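Local structure of GTP pyrophosphokinase (Streptococcus pneumoniae, 2BE3) at residues A77-M82 / A141-R146; Q106-I111 / S121-V126. The protein probably transfers pyrophosphate from ATP to GTP or GDP, making the alarmone (p)ppGpp, as RelA/SpoT-family synthetases do. One frame throughout, in Å; residues are numbered along the deposited sequence.

How the interactions relate
Both interactions join neighbouring strands of one mixed five-stranded sheet, whose order is 42-49, 77-83, 137-147, 122-130, 102-109. Interaction 1 is the parallel pair, its centre about 2 Å from the centre of the chain. Interaction 2 is the antiparallel pair that ends in strand 102-109, outermost within this chain. Their centres are about 9 Å apart. Along the chain 77-82 comes first, then both segments of interaction 2, then 141-146. Strands 122-130 and 137-147 lie side by side and tie the two contacts together. Ile-143 N probably bonds to Val-124 O, and Ser-121 OG to Gln-144 OE1. All four segments fall within the RelA/SpoT family region, so both contacts help build the sheet of the probable synthetase domain.

Interaction 1. Residues A77-M82 / A141-R146; sequences AGLRVM and AEIQIR
Val-81 and Ile-143 touch diagonally across two parallel strands at the middle of the mixed sheet of this RelA/SpoT-type, nucleotidyltransferase-like fold. CG2 of Val-81 is anti to its carbonyl carbon, which carries it back to the CG2 methyl of Ile-143, 3.8 Å away. The register partner Ile-145 meets Val-81 less closely, CG1 against CB at 4.2 Å. On the same face Leu-79 sets its CB against CG1 of Ile-143. Ala-77 and Ala-141 are the low end of the row, with CB to CB at 3.8 Å. Helix 6-35 covers Ala-77 and Leu-79, while helix 89-97 packs on Ile-143 and Ile-145.

Five main-chain hydrogen bonds alternate between the strands, beginning with Glu-142 N to Ala-77 O and ending with Arg-146 N to Val-81 O.

The other face carries long polar chains. Arg-80 bends at chi2 (-78°), which lays its guanidinium beside the Gln-144 side chain and across the Arg-146 guanidinium. CD of Arg-80 sits over the centre of that second group, 4.1 Å above its plane. The two guanidinium planes are 32° apart, and NH1 of Arg-80 comes within 3.5 Å of NH1 of Arg-146. Water 2 bridges the two groups, accepting from Arg-146 NH1 and weakly from Arg-80 NH1.

Gln-144 links its neighbours along the strand. Its OE1 receives Arg-146 NH2, and also bonds to Ser-121 OG. Its NE2 gives a nearly straight bond (173°) to Glu-142 OE1, 3.1 Å away and met from above the carboxylate plane. Water 1 lies in the plane of the Arg-80 guanidinium and accepts from NE of Arg-80 at 3.0 Å.

Interaction 2. Residues Q106-I111 / S121-V126; sequences QERDYI and SYHVVV
The Tyr-122 ring has Arg-108 O over one face, toward the rim, and Glu-107 OE1 and Asp-109 OD1 at its edge. This is the antiparallel pairing of strands 102-109 and 122-130, at one border of the mixed sheet of the RelA/SpoT fold. CG of Tyr-122 is anti to its backbone N (chi1 -167°), which sends the ring across to the other strand. Its OH donates to Glu-107 OE1 in a very short bond of 2.5 Å. The carboxylate and the ring are turned 51° apart. The second carboxylate oxygen of Glu-107, OE2, is bonded to His-97 NE2. Elsewhere on the rim, CD1 of Tyr-122 lies 3.3 Å from Asp-109 OD1. Val-89 and Val-93 of helix 89-97 touch Tyr-122.

The opposite face of the sheet holds a second aromatic group. Tyr-110 points its edge at the face of His-123 in a T-shaped stack, with planes 70° apart and centroids 5.1 Å apart. CE2 of Tyr-110 is offset toward the rim of the imidazole. The guanidinium of Arg-108 presents its edge to His-123 ND1, with NH1 at 3.6 Å. NE2 of His-123 is hydrogen-bonded to Tyr-119 OH, which probably helps set the turn of the imidazole.

In the backbone, Arg-108 and His-123 form a hydrogen-bonded pair with both bonds at 2.9 Å, from Arg-108 N to His-123 O and from His-123 N to Arg-108 O. The regular pairing ends beyond Asp-109, where only weak bonds join Tyr-110 and Ser-121. Asp-109 then makes an Asx turn. Its OD2 is held by Thr-112 OG1, and its OD1 accepts from Ile-111 N at 3.1 Å.

Interaction 1. Residues A77-M82 / A141-R146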
ATOM      1  N   ALA A  77      -4.937  12.244  -7.983  1.00 68.38           N
ATOM      2  CA  ALA A  77      -3.797  11.493  -7.451  1.00 68.07           C
ATOM      3  C   ALA A  77      -2.652  11.596  -8.489  1.00 67.95           C
ATOM      4  O   ALA A  77      -2.859  11.353  -9.693  1.00 67.53           O
ATOM      5  CB  ALA A  77      -4.192  10.062  -7.194  1.00 67.94           C
ATOM      6  N   GLY A  78      -1.494  12.082  -8.055  1.00 67.80           N
ATOM      7  CA  GLY A  78      -0.362  12.310  -8.950  1.00 68.26           C
ATOM      8  C   GLY A  78       0.864  11.661  -8.345  1.00 69.41           C
ATOM      9  O   GLY A  78       1.125  11.834  -7.162  1.00 70.54           O
ATOM     10  N   LEU A  79       1.605  10.891  -9.144  1.00 69.76           N
ATOM     11  CA  LEU A  79       2.840  10.254  -8.716  1.00 69.44           C
ATOM     12  C   LEU A  79       3.892  10.705  -9.665  1.00 70.23           C
ATOM     13  O   LEU A  79       3.577  10.961 -10.835  1.00 70.04           O
ATOM     14  CB  LEU A  79       2.716   8.721  -8.732  1.00 69.56           C
ATOM     15  CG  LEU A  79       1.805   8.518  -7.521  1.00 71.60           C
ATOM     16  CD1 LEU A  79       0.384   7.973  -7.804  1.00 68.98           C
ATOM     17  CD2 LEU A  79       2.505   7.982  -6.289  1.00 68.87           C
ATOM     18  N   ARG A  80       5.127  10.828  -9.145  1.00 70.50           N
ATOM     19  CA  ARG A  80       6.292  11.218  -9.922  1.00 71.44           C
ATOM     20  C   ARG A  80       7.384  10.190  -9.724  1.00 70.84           C
ATOM     21  O   ARG A  80       7.846   9.931  -8.595  1.00 70.29           O
ATOM     22  CB  ARG A  80       6.802  12.591  -9.484  1.00 72.41           C
ATOM     23  CG  ARG A  80       5.775  13.695  -9.579  1.00 75.92           C
ATOM     24  CD  ARG A  80       5.630  14.124 -10.994  1.00 80.36           C
ATOM     25  NE  ARG A  80       4.346  14.777 -11.235  1.00 87.06           N
ATOM     26  CZ  ARG A  80       4.147  16.090 -11.120  1.00 89.28           C
ATOM     27  NH1 ARG A  80       5.158  16.895 -10.741  1.00 86.03           N
ATOM     28  NH2 ARG A  80       2.945  16.597 -11.377  1.00 83.38           N
ATOM     29  N   VAL A  81       7.782   9.583 -10.825  1.00 70.08           N
ATOM     30  CA  VAL A  81       8.827   8.592 -10.779  1.00 69.48           C
ATOM     31  C   VAL A  81      10.033   9.175 -11.467  1.00 70.40           C
ATOM     32  O   VAL A  81       9.945   9.540 -12.622  1.00 71.19           O
ATOM     33  CB  VAL A  81       8.340   7.268 -11.415  1.00 69.60           C
ATOM     34  CG1 VAL A  81       9.496   6.229 -11.589  1.00 65.02           C
ATOM     35  CG2 VAL A  81       7.190   6.714 -10.580  1.00 67.31           C
HETATM   36  N   MSE A  82      11.140   9.293 -10.734  1.00 71.49           N
HETATM   37  CA  MSE A  82      12.385   9.841 -11.247  1.00 73.18           C
HETATM   38  C   MSE A  82      13.320   8.722 -11.675  1.00 72.55           C
HETATM   39  O   MSE A  82      13.556   7.792 -10.922  1.00 72.79           O
HETATM   40  CB  MSE A  82      13.049  10.736 -10.184  1.00 75.18           C
HETATM   41  CG  MSE A  82      12.913  12.254 -10.471  1.00 81.39           C
HETATM   42 SE   MSE A  82      11.009  12.907 -10.588  1.00 99.53          SE
HETATM   43  CE  MSE A  82      10.449  12.438  -8.581  1.00 92.79           C
ATOM     44  N   ALA A 141      -5.487   7.788 -11.391  1.00 68.20           N
ATOM     45  CA  ALA A 141      -4.197   8.372 -10.930  1.00 68.74           C
ATOM     46  C   ALA A 141      -3.275   8.642 -12.129  1.00 69.49           C
ATOM     47  O   ALA A 141      -3.306   7.917 -13.135  1.00 69.90           O
ATOM     48  CB  ALA A 141      -3.528   7.465  -9.921  1.00 67.55           C
ATOM     49  N   GLU A 142      -2.485   9.700 -12.049  1.00 69.59           N
ATOM     50  CA  GLU A 142      -1.538   9.996 -13.097  1.00 70.45           C
ATOM     51  C   GLU A 142      -0.112   9.743 -12.588  1.00 70.87           C
ATOM     52  O   GLU A 142       0.305  10.354 -11.594  1.00 71.36           O
ATOM     53  CB  GLU A 142      -1.716  11.425 -13.541  1.00 70.92           C
ATOM     54  CG  GLU A 142      -0.891  11.846 -14.740  1.00 74.32           C
ATOM     55  CD  GLU A 142      -0.547  13.323 -14.673  1.00 80.18           C
ATOM     56  OE1 GLU A 142       0.136  13.757 -13.677  1.00 79.77           O
ATOM     57  OE2 GLU A 142      -0.980  14.047 -15.604  1.00 79.21           O
ATOM     58  N   ILE A 143       0.593   8.788 -13.203  1.00 70.88           N
ATOM     59  CA  ILE A 143       1.997   8.562 -12.902  1.00 71.28           C
ATOM     60  C   ILE A 143       2.856   9.209 -13.990  1.00 71.67           C
ATOM     61  O   ILE A 143       2.768   8.839 -15.168  1.00 71.95           O
ATOM     62  CB  ILE A 143       2.347   7.068 -12.786  1.00 72.17           C
ATOM     63  CG1 ILE A 143       1.419   6.366 -11.765  1.00 70.64           C
ATOM     64  CG2 ILE A 143       3.858   6.904 -12.438  1.00 70.95           C
ATOM     65  CD1 ILE A 143       1.457   4.852 -11.836  1.00 70.25           C
ATOM     66  N   GLN A 144       3.659  10.197 -13.605  1.00 71.25           N
ATOM     67  CA  GLN A 144       4.614  10.794 -14.524  1.00 71.49           C
ATOM     68  C   GLN A 144       6.019  10.221 -14.346  1.00 71.47           C
ATOM     69  O   GLN A 144       6.453   9.921 -13.222  1.00 71.61           O
ATOM     70  CB  GLN A 144       4.628  12.291 -14.327  1.00 72.29           C
ATOM     71  CG  GLN A 144       3.426  12.952 -14.959  1.00 73.59           C
ATOM     72  CD  GLN A 144       3.624  14.420 -15.083  1.00 77.13           C
ATOM     73  OE1 GLN A 144       4.661  14.868 -15.551  1.00 79.82           O
ATOM     74  NE2 GLN A 144       2.653  15.190 -14.641  1.00 77.80           N
ATOM     75  N   ILE A 145       6.730  10.040 -15.447  1.00 70.96           N
ATOM     76  CA  ILE A 145       8.055   9.480 -15.357  1.00 71.41           C
ATOM     77  C   ILE A 145       9.015  10.483 -15.947  1.00 71.68           C
ATOM     78  O   ILE A 145       8.825  10.936 -17.060  1.00 72.71           O
ATOM     79  CB  ILE A 145       8.160   8.087 -16.070  1.00 71.66           C
ATOM     80  CG1 ILE A 145       7.176   7.106 -15.451  1.00 71.38           C
ATOM     81  CG2 ILE A 145       9.543   7.471 -15.827  1.00 70.19           C
ATOM     82  CD1 ILE A 145       6.596   6.219 -16.412  1.00 74.01           C
ATOM     83  N   ARG A 146      10.062  10.815 -15.214  1.00 71.25           N
ATOM     84  CA  ARG A 146      10.922  11.900 -15.614  1.00 70.88           C
ATOM     85  C   ARG A 146      12.371  11.592 -15.294  1.00 69.70           C
ATOM     86  O   ARG A 146      12.633  10.888 -14.318  1.00 69.63           O
ATOM     87  CB  ARG A 146      10.549  13.128 -14.777  1.00 71.56           C
ATOM     88  CG  ARG A 146       9.251  13.729 -15.140  1.00 73.23           C
ATOM     89  CD  ARG A 146       8.914  14.817 -14.178  1.00 74.02           C
ATOM     90  NE  ARG A 146       7.655  15.405 -14.618  1.00 74.87           N
ATOM     91  CZ  ARG A 146       7.113  16.501 -14.101  1.00 75.74           C
ATOM     92  NH1 ARG A 146       7.728  17.173 -13.132  1.00 73.24           N
ATOM     93  NH2 ARG A 146       5.962  16.929 -14.584  1.00 75.86           N
TER
HETATM   94  O   HOH W   1       1.868  13.162 -11.685  1.00 42.37           O
HETATM   95  O   HOH W   2       6.046  19.652 -12.401  1.00 71.22           O

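Interaction 2. Residues Q106-I111 / S121-V126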
ATOM      1  N   GLN A 106      -4.260   5.461 -20.517  1.00 77.01           N
ATOM      2  CA  GLN A 106      -3.743   6.417 -21.482  1.00 76.92           C
ATOM      3  C   GLN A 106      -2.279   6.695 -21.209  1.00 75.96           C
ATOM      4  O   GLN A 106      -1.862   6.796 -20.077  1.00 76.10           O
ATOM      5  CB  GLN A 106      -4.545   7.719 -21.429  1.00 76.99           C
ATOM      6  CG  GLN A 106      -3.921   8.823 -22.204  1.00 79.81           C
ATOM      7  CD  GLN A 106      -4.835  10.009 -22.397  1.00 86.98           C
ATOM      8  OE1 GLN A 106      -5.520  10.454 -21.473  1.00 89.72           O
ATOM      9  NE2 GLN A 106      -4.838  10.545 -23.612  1.00 90.34           N
ATOM     10  N   GLU A 107      -1.502   6.824 -22.263  1.00 75.53           N
ATOM     11  CA  GLU A 107      -0.105   7.212 -22.145  1.00 75.37           C
ATOM     12  C   GLU A 107       0.159   8.453 -22.979  1.00 75.45           C
ATOM     13  O   GLU A 107      -0.377   8.593 -24.056  1.00 75.27           O
ATOM     14  CB  GLU A 107       0.782   6.068 -22.610  1.00 74.90           C
ATOM     15  CG  GLU A 107       0.962   5.017 -21.576  1.00 76.19           C
ATOM     16  CD  GLU A 107       1.638   3.800 -22.130  1.00 80.51           C
ATOM     17  OE1 GLU A 107       2.772   3.919 -22.651  1.00 83.91           O
ATOM     18  OE2 GLU A 107       1.053   2.707 -22.042  1.00 81.55           O
ATOM     19  N   ARG A 108       0.990   9.359 -22.479  1.00 76.47           N
ATOM     20  CA  ARG A 108       1.342  10.534 -23.246  1.00 76.75           C
ATOM     21  C   ARG A 108       2.838  10.775 -23.212  1.00 76.55           C
ATOM     22  O   ARG A 108       3.430  11.018 -22.147  1.00 76.28           O
ATOM     23  CB  ARG A 108       0.683  11.762 -22.661  1.00 78.05           C
ATOM     24  CG  ARG A 108      -0.784  11.796 -22.746  1.00 81.48           C
ATOM     25  CD  ARG A 108      -1.141  13.247 -22.777  1.00 92.63           C
ATOM     26  NE  ARG A 108      -2.543  13.494 -22.489  1.00 99.97           N
ATOM     27  CZ  ARG A 108      -2.996  13.714 -21.259  1.00102.93           C
ATOM     28  NH1 ARG A 108      -2.133  13.717 -20.230  1.00101.43           N
ATOM     29  NH2 ARG A 108      -4.304  13.930 -21.068  1.00103.11           N
ATOM     30  N   ASP A 109       3.418  10.769 -24.401  1.00 75.69           N
ATOM     31  CA  ASP A 109       4.829  10.811 -24.567  1.00 75.23           C
ATOM     32  C   ASP A 109       5.303  12.207 -24.954  1.00 75.29           C
ATOM     33  O   ASP A 109       5.393  12.533 -26.145  1.00 75.72           O
ATOM     34  CB  ASP A 109       5.241   9.777 -25.629  1.00 74.46           C
ATOM     35  CG  ASP A 109       6.741   9.619 -25.720  1.00 73.84           C
ATOM     36  OD1 ASP A 109       7.460  10.256 -24.924  1.00 73.39           O
ATOM     37  OD2 ASP A 109       7.213   8.876 -26.587  1.00 73.74           O
ATOM     38  N   TYR A 110       5.627  13.016 -23.952  1.00 74.81           N
ATOM     39  CA  TYR A 110       6.161  14.359 -24.195  1.00 75.66           C
ATOM     40  C   TYR A 110       7.665  14.354 -24.146  1.00 75.50           C
ATOM     41  O   TYR A 110       8.270  15.374 -23.914  1.00 75.13           O
ATOM     42  CB  TYR A 110       5.635  15.381 -23.165  1.00 75.66           C
ATOM     43  CG  TYR A 110       4.156  15.536 -23.267  1.00 75.77           C
ATOM     44  CD1 TYR A 110       3.576  16.058 -24.422  1.00 73.71           C
ATOM     45  CD2 TYR A 110       3.331  15.130 -22.229  1.00 74.96           C
ATOM     46  CE1 TYR A 110       2.203  16.178 -24.526  1.00 76.20           C
ATOM     47  CE2 TYR A 110       1.967  15.247 -22.325  1.00 74.72           C
ATOM     48  CZ  TYR A 110       1.412  15.769 -23.464  1.00 76.61           C
ATOM     49  OH  TYR A 110       0.049  15.852 -23.558  1.00 78.13           O
ATOM     50  N   ILE A 111       8.251  13.175 -24.297  1.00 76.27           N
ATOM     51  CA  ILE A 111       9.664  13.065 -24.536  1.00 76.68           C
ATOM     52  C   ILE A 111       9.852  12.991 -26.049  1.00 77.39           C
ATOM     53  O   ILE A 111      10.489  13.865 -26.613  1.00 77.72           O
ATOM     54  CB  ILE A 111      10.300  11.858 -23.819  1.00 77.05           C
ATOM     55  CG1 ILE A 111      10.112  11.976 -22.289  1.00 76.44           C
ATOM     56  CG2 ILE A 111      11.797  11.764 -24.210  1.00 76.64           C
ATOM     57  CD1 ILE A 111      10.266  10.638 -21.524  1.00 75.88           C
ATOM     58  N   SER A 121       8.314  15.003 -20.465  1.00 71.34           N
ATOM     59  CA  SER A 121       7.826  14.108 -19.418  1.00 70.42           C
ATOM     60  C   SER A 121       7.080  12.958 -20.073  1.00 69.97           C
ATOM     61  O   SER A 121       6.801  12.994 -21.272  1.00 69.17           O
ATOM     62  CB  SER A 121       6.868  14.854 -18.497  1.00 70.64           C
ATOM     63  OG  SER A 121       6.651  14.132 -17.307  1.00 71.06           O
ATOM     64  N   TYR A 122       6.768  11.925 -19.307  1.00 68.60           N
ATOM     65  CA  TYR A 122       5.979  10.850 -19.861  1.00 68.20           C
ATOM     66  C   TYR A 122       4.861  10.579 -18.857  1.00 68.20           C
ATOM     67  O   TYR A 122       5.132  10.417 -17.674  1.00 67.80           O
ATOM     68  CB  TYR A 122       6.843   9.603 -20.089  1.00 67.95           C
ATOM     69  CG  TYR A 122       6.178   8.539 -20.955  1.00 68.48           C
ATOM     70  CD1 TYR A 122       6.503   8.423 -22.312  1.00 64.60           C
ATOM     71  CD2 TYR A 122       5.238   7.643 -20.416  1.00 67.05           C
ATOM     72  CE1 TYR A 122       5.931   7.444 -23.093  1.00 67.27           C
ATOM     73  CE2 TYR A 122       4.636   6.667 -21.207  1.00 66.14           C
ATOM     74  CZ  TYR A 122       4.995   6.575 -22.537  1.00 68.24           C
ATOM     75  OH  TYR A 122       4.437   5.630 -23.348  1.00 69.53           O
ATOM     76  N   HIS A 123       3.619  10.592 -19.327  1.00 67.68           N
ATOM     77  CA  HIS A 123       2.439  10.492 -18.466  1.00 68.72           C
ATOM     78  C   HIS A 123       1.800   9.136 -18.643  1.00 68.74           C
ATOM     79  O   HIS A 123       1.534   8.717 -19.756  1.00 69.43           O
ATOM     80  CB  HIS A 123       1.414  11.589 -18.795  1.00 68.82           C
ATOM     81  CG  HIS A 123       1.944  12.989 -18.628  1.00 72.81           C
ATOM     82  ND1 HIS A 123       1.139  14.105 -18.709  1.00 74.86           N
ATOM     83  CD2 HIS A 123       3.203  13.453 -18.428  1.00 73.20           C
ATOM     84  CE1 HIS A 123       1.870  15.190 -18.528  1.00 76.76           C
ATOM     85  NE2 HIS A 123       3.129  14.824 -18.366  1.00 76.12           N
ATOM     86  N   VAL A 124       1.606   8.418 -17.555  1.00 69.34           N
ATOM     87  CA  VAL A 124       0.752   7.274 -17.607  1.00 69.78           C
ATOM     88  C   VAL A 124      -0.446   7.449 -16.680  1.00 70.25           C
ATOM     89  O   VAL A 124      -0.278   7.663 -15.475  1.00 70.32           O
ATOM     90  CB  VAL A 124       1.524   5.889 -17.682  1.00 70.70           C
ATOM     91  CG1 VAL A 124       2.998   6.028 -17.587  1.00 69.53           C
ATOM     92  CG2 VAL A 124       0.880   4.732 -16.901  1.00 70.43           C
ATOM     93  N   VAL A 125      -1.642   7.447 -17.279  1.00 69.40           N
ATOM     94  CA  VAL A 125      -2.887   7.553 -16.524  1.00 69.09           C
ATOM     95  C   VAL A 125      -3.452   6.166 -16.266  1.00 69.40           C
ATOM     96  O   VAL A 125      -3.543   5.368 -17.184  1.00 69.64           O
ATOM     97  CB  VAL A 125      -3.924   8.448 -17.235  1.00 69.19           C
ATOM     98  CG1 VAL A 125      -5.197   8.580 -16.382  1.00 66.78           C
ATOM     99  CG2 VAL A 125      -3.309   9.855 -17.537  1.00 67.79           C
ATOM    100  N   VAL A 126      -3.777   5.854 -15.014  1.00 69.95           N
ATOM    101  CA  VAL A 126      -4.165   4.490 -14.672  1.00 71.11           C
ATOM    102  C   VAL A 126      -5.483   4.499 -13.923  1.00 71.88           C
ATOM    103  O   VAL A 126      -5.824   5.494 -13.291  1.00 72.77           O
ATOM    104  CB  VAL A 126      -3.086   3.695 -13.841  1.00 71.12           C
ATOM    105  CG1 VAL A 126      -1.679   3.623 -14.569  1.00 70.50           C
ATOM    106  CG2 VAL A 126      -2.943   4.237 -12.422  1.00 72.18           C
TER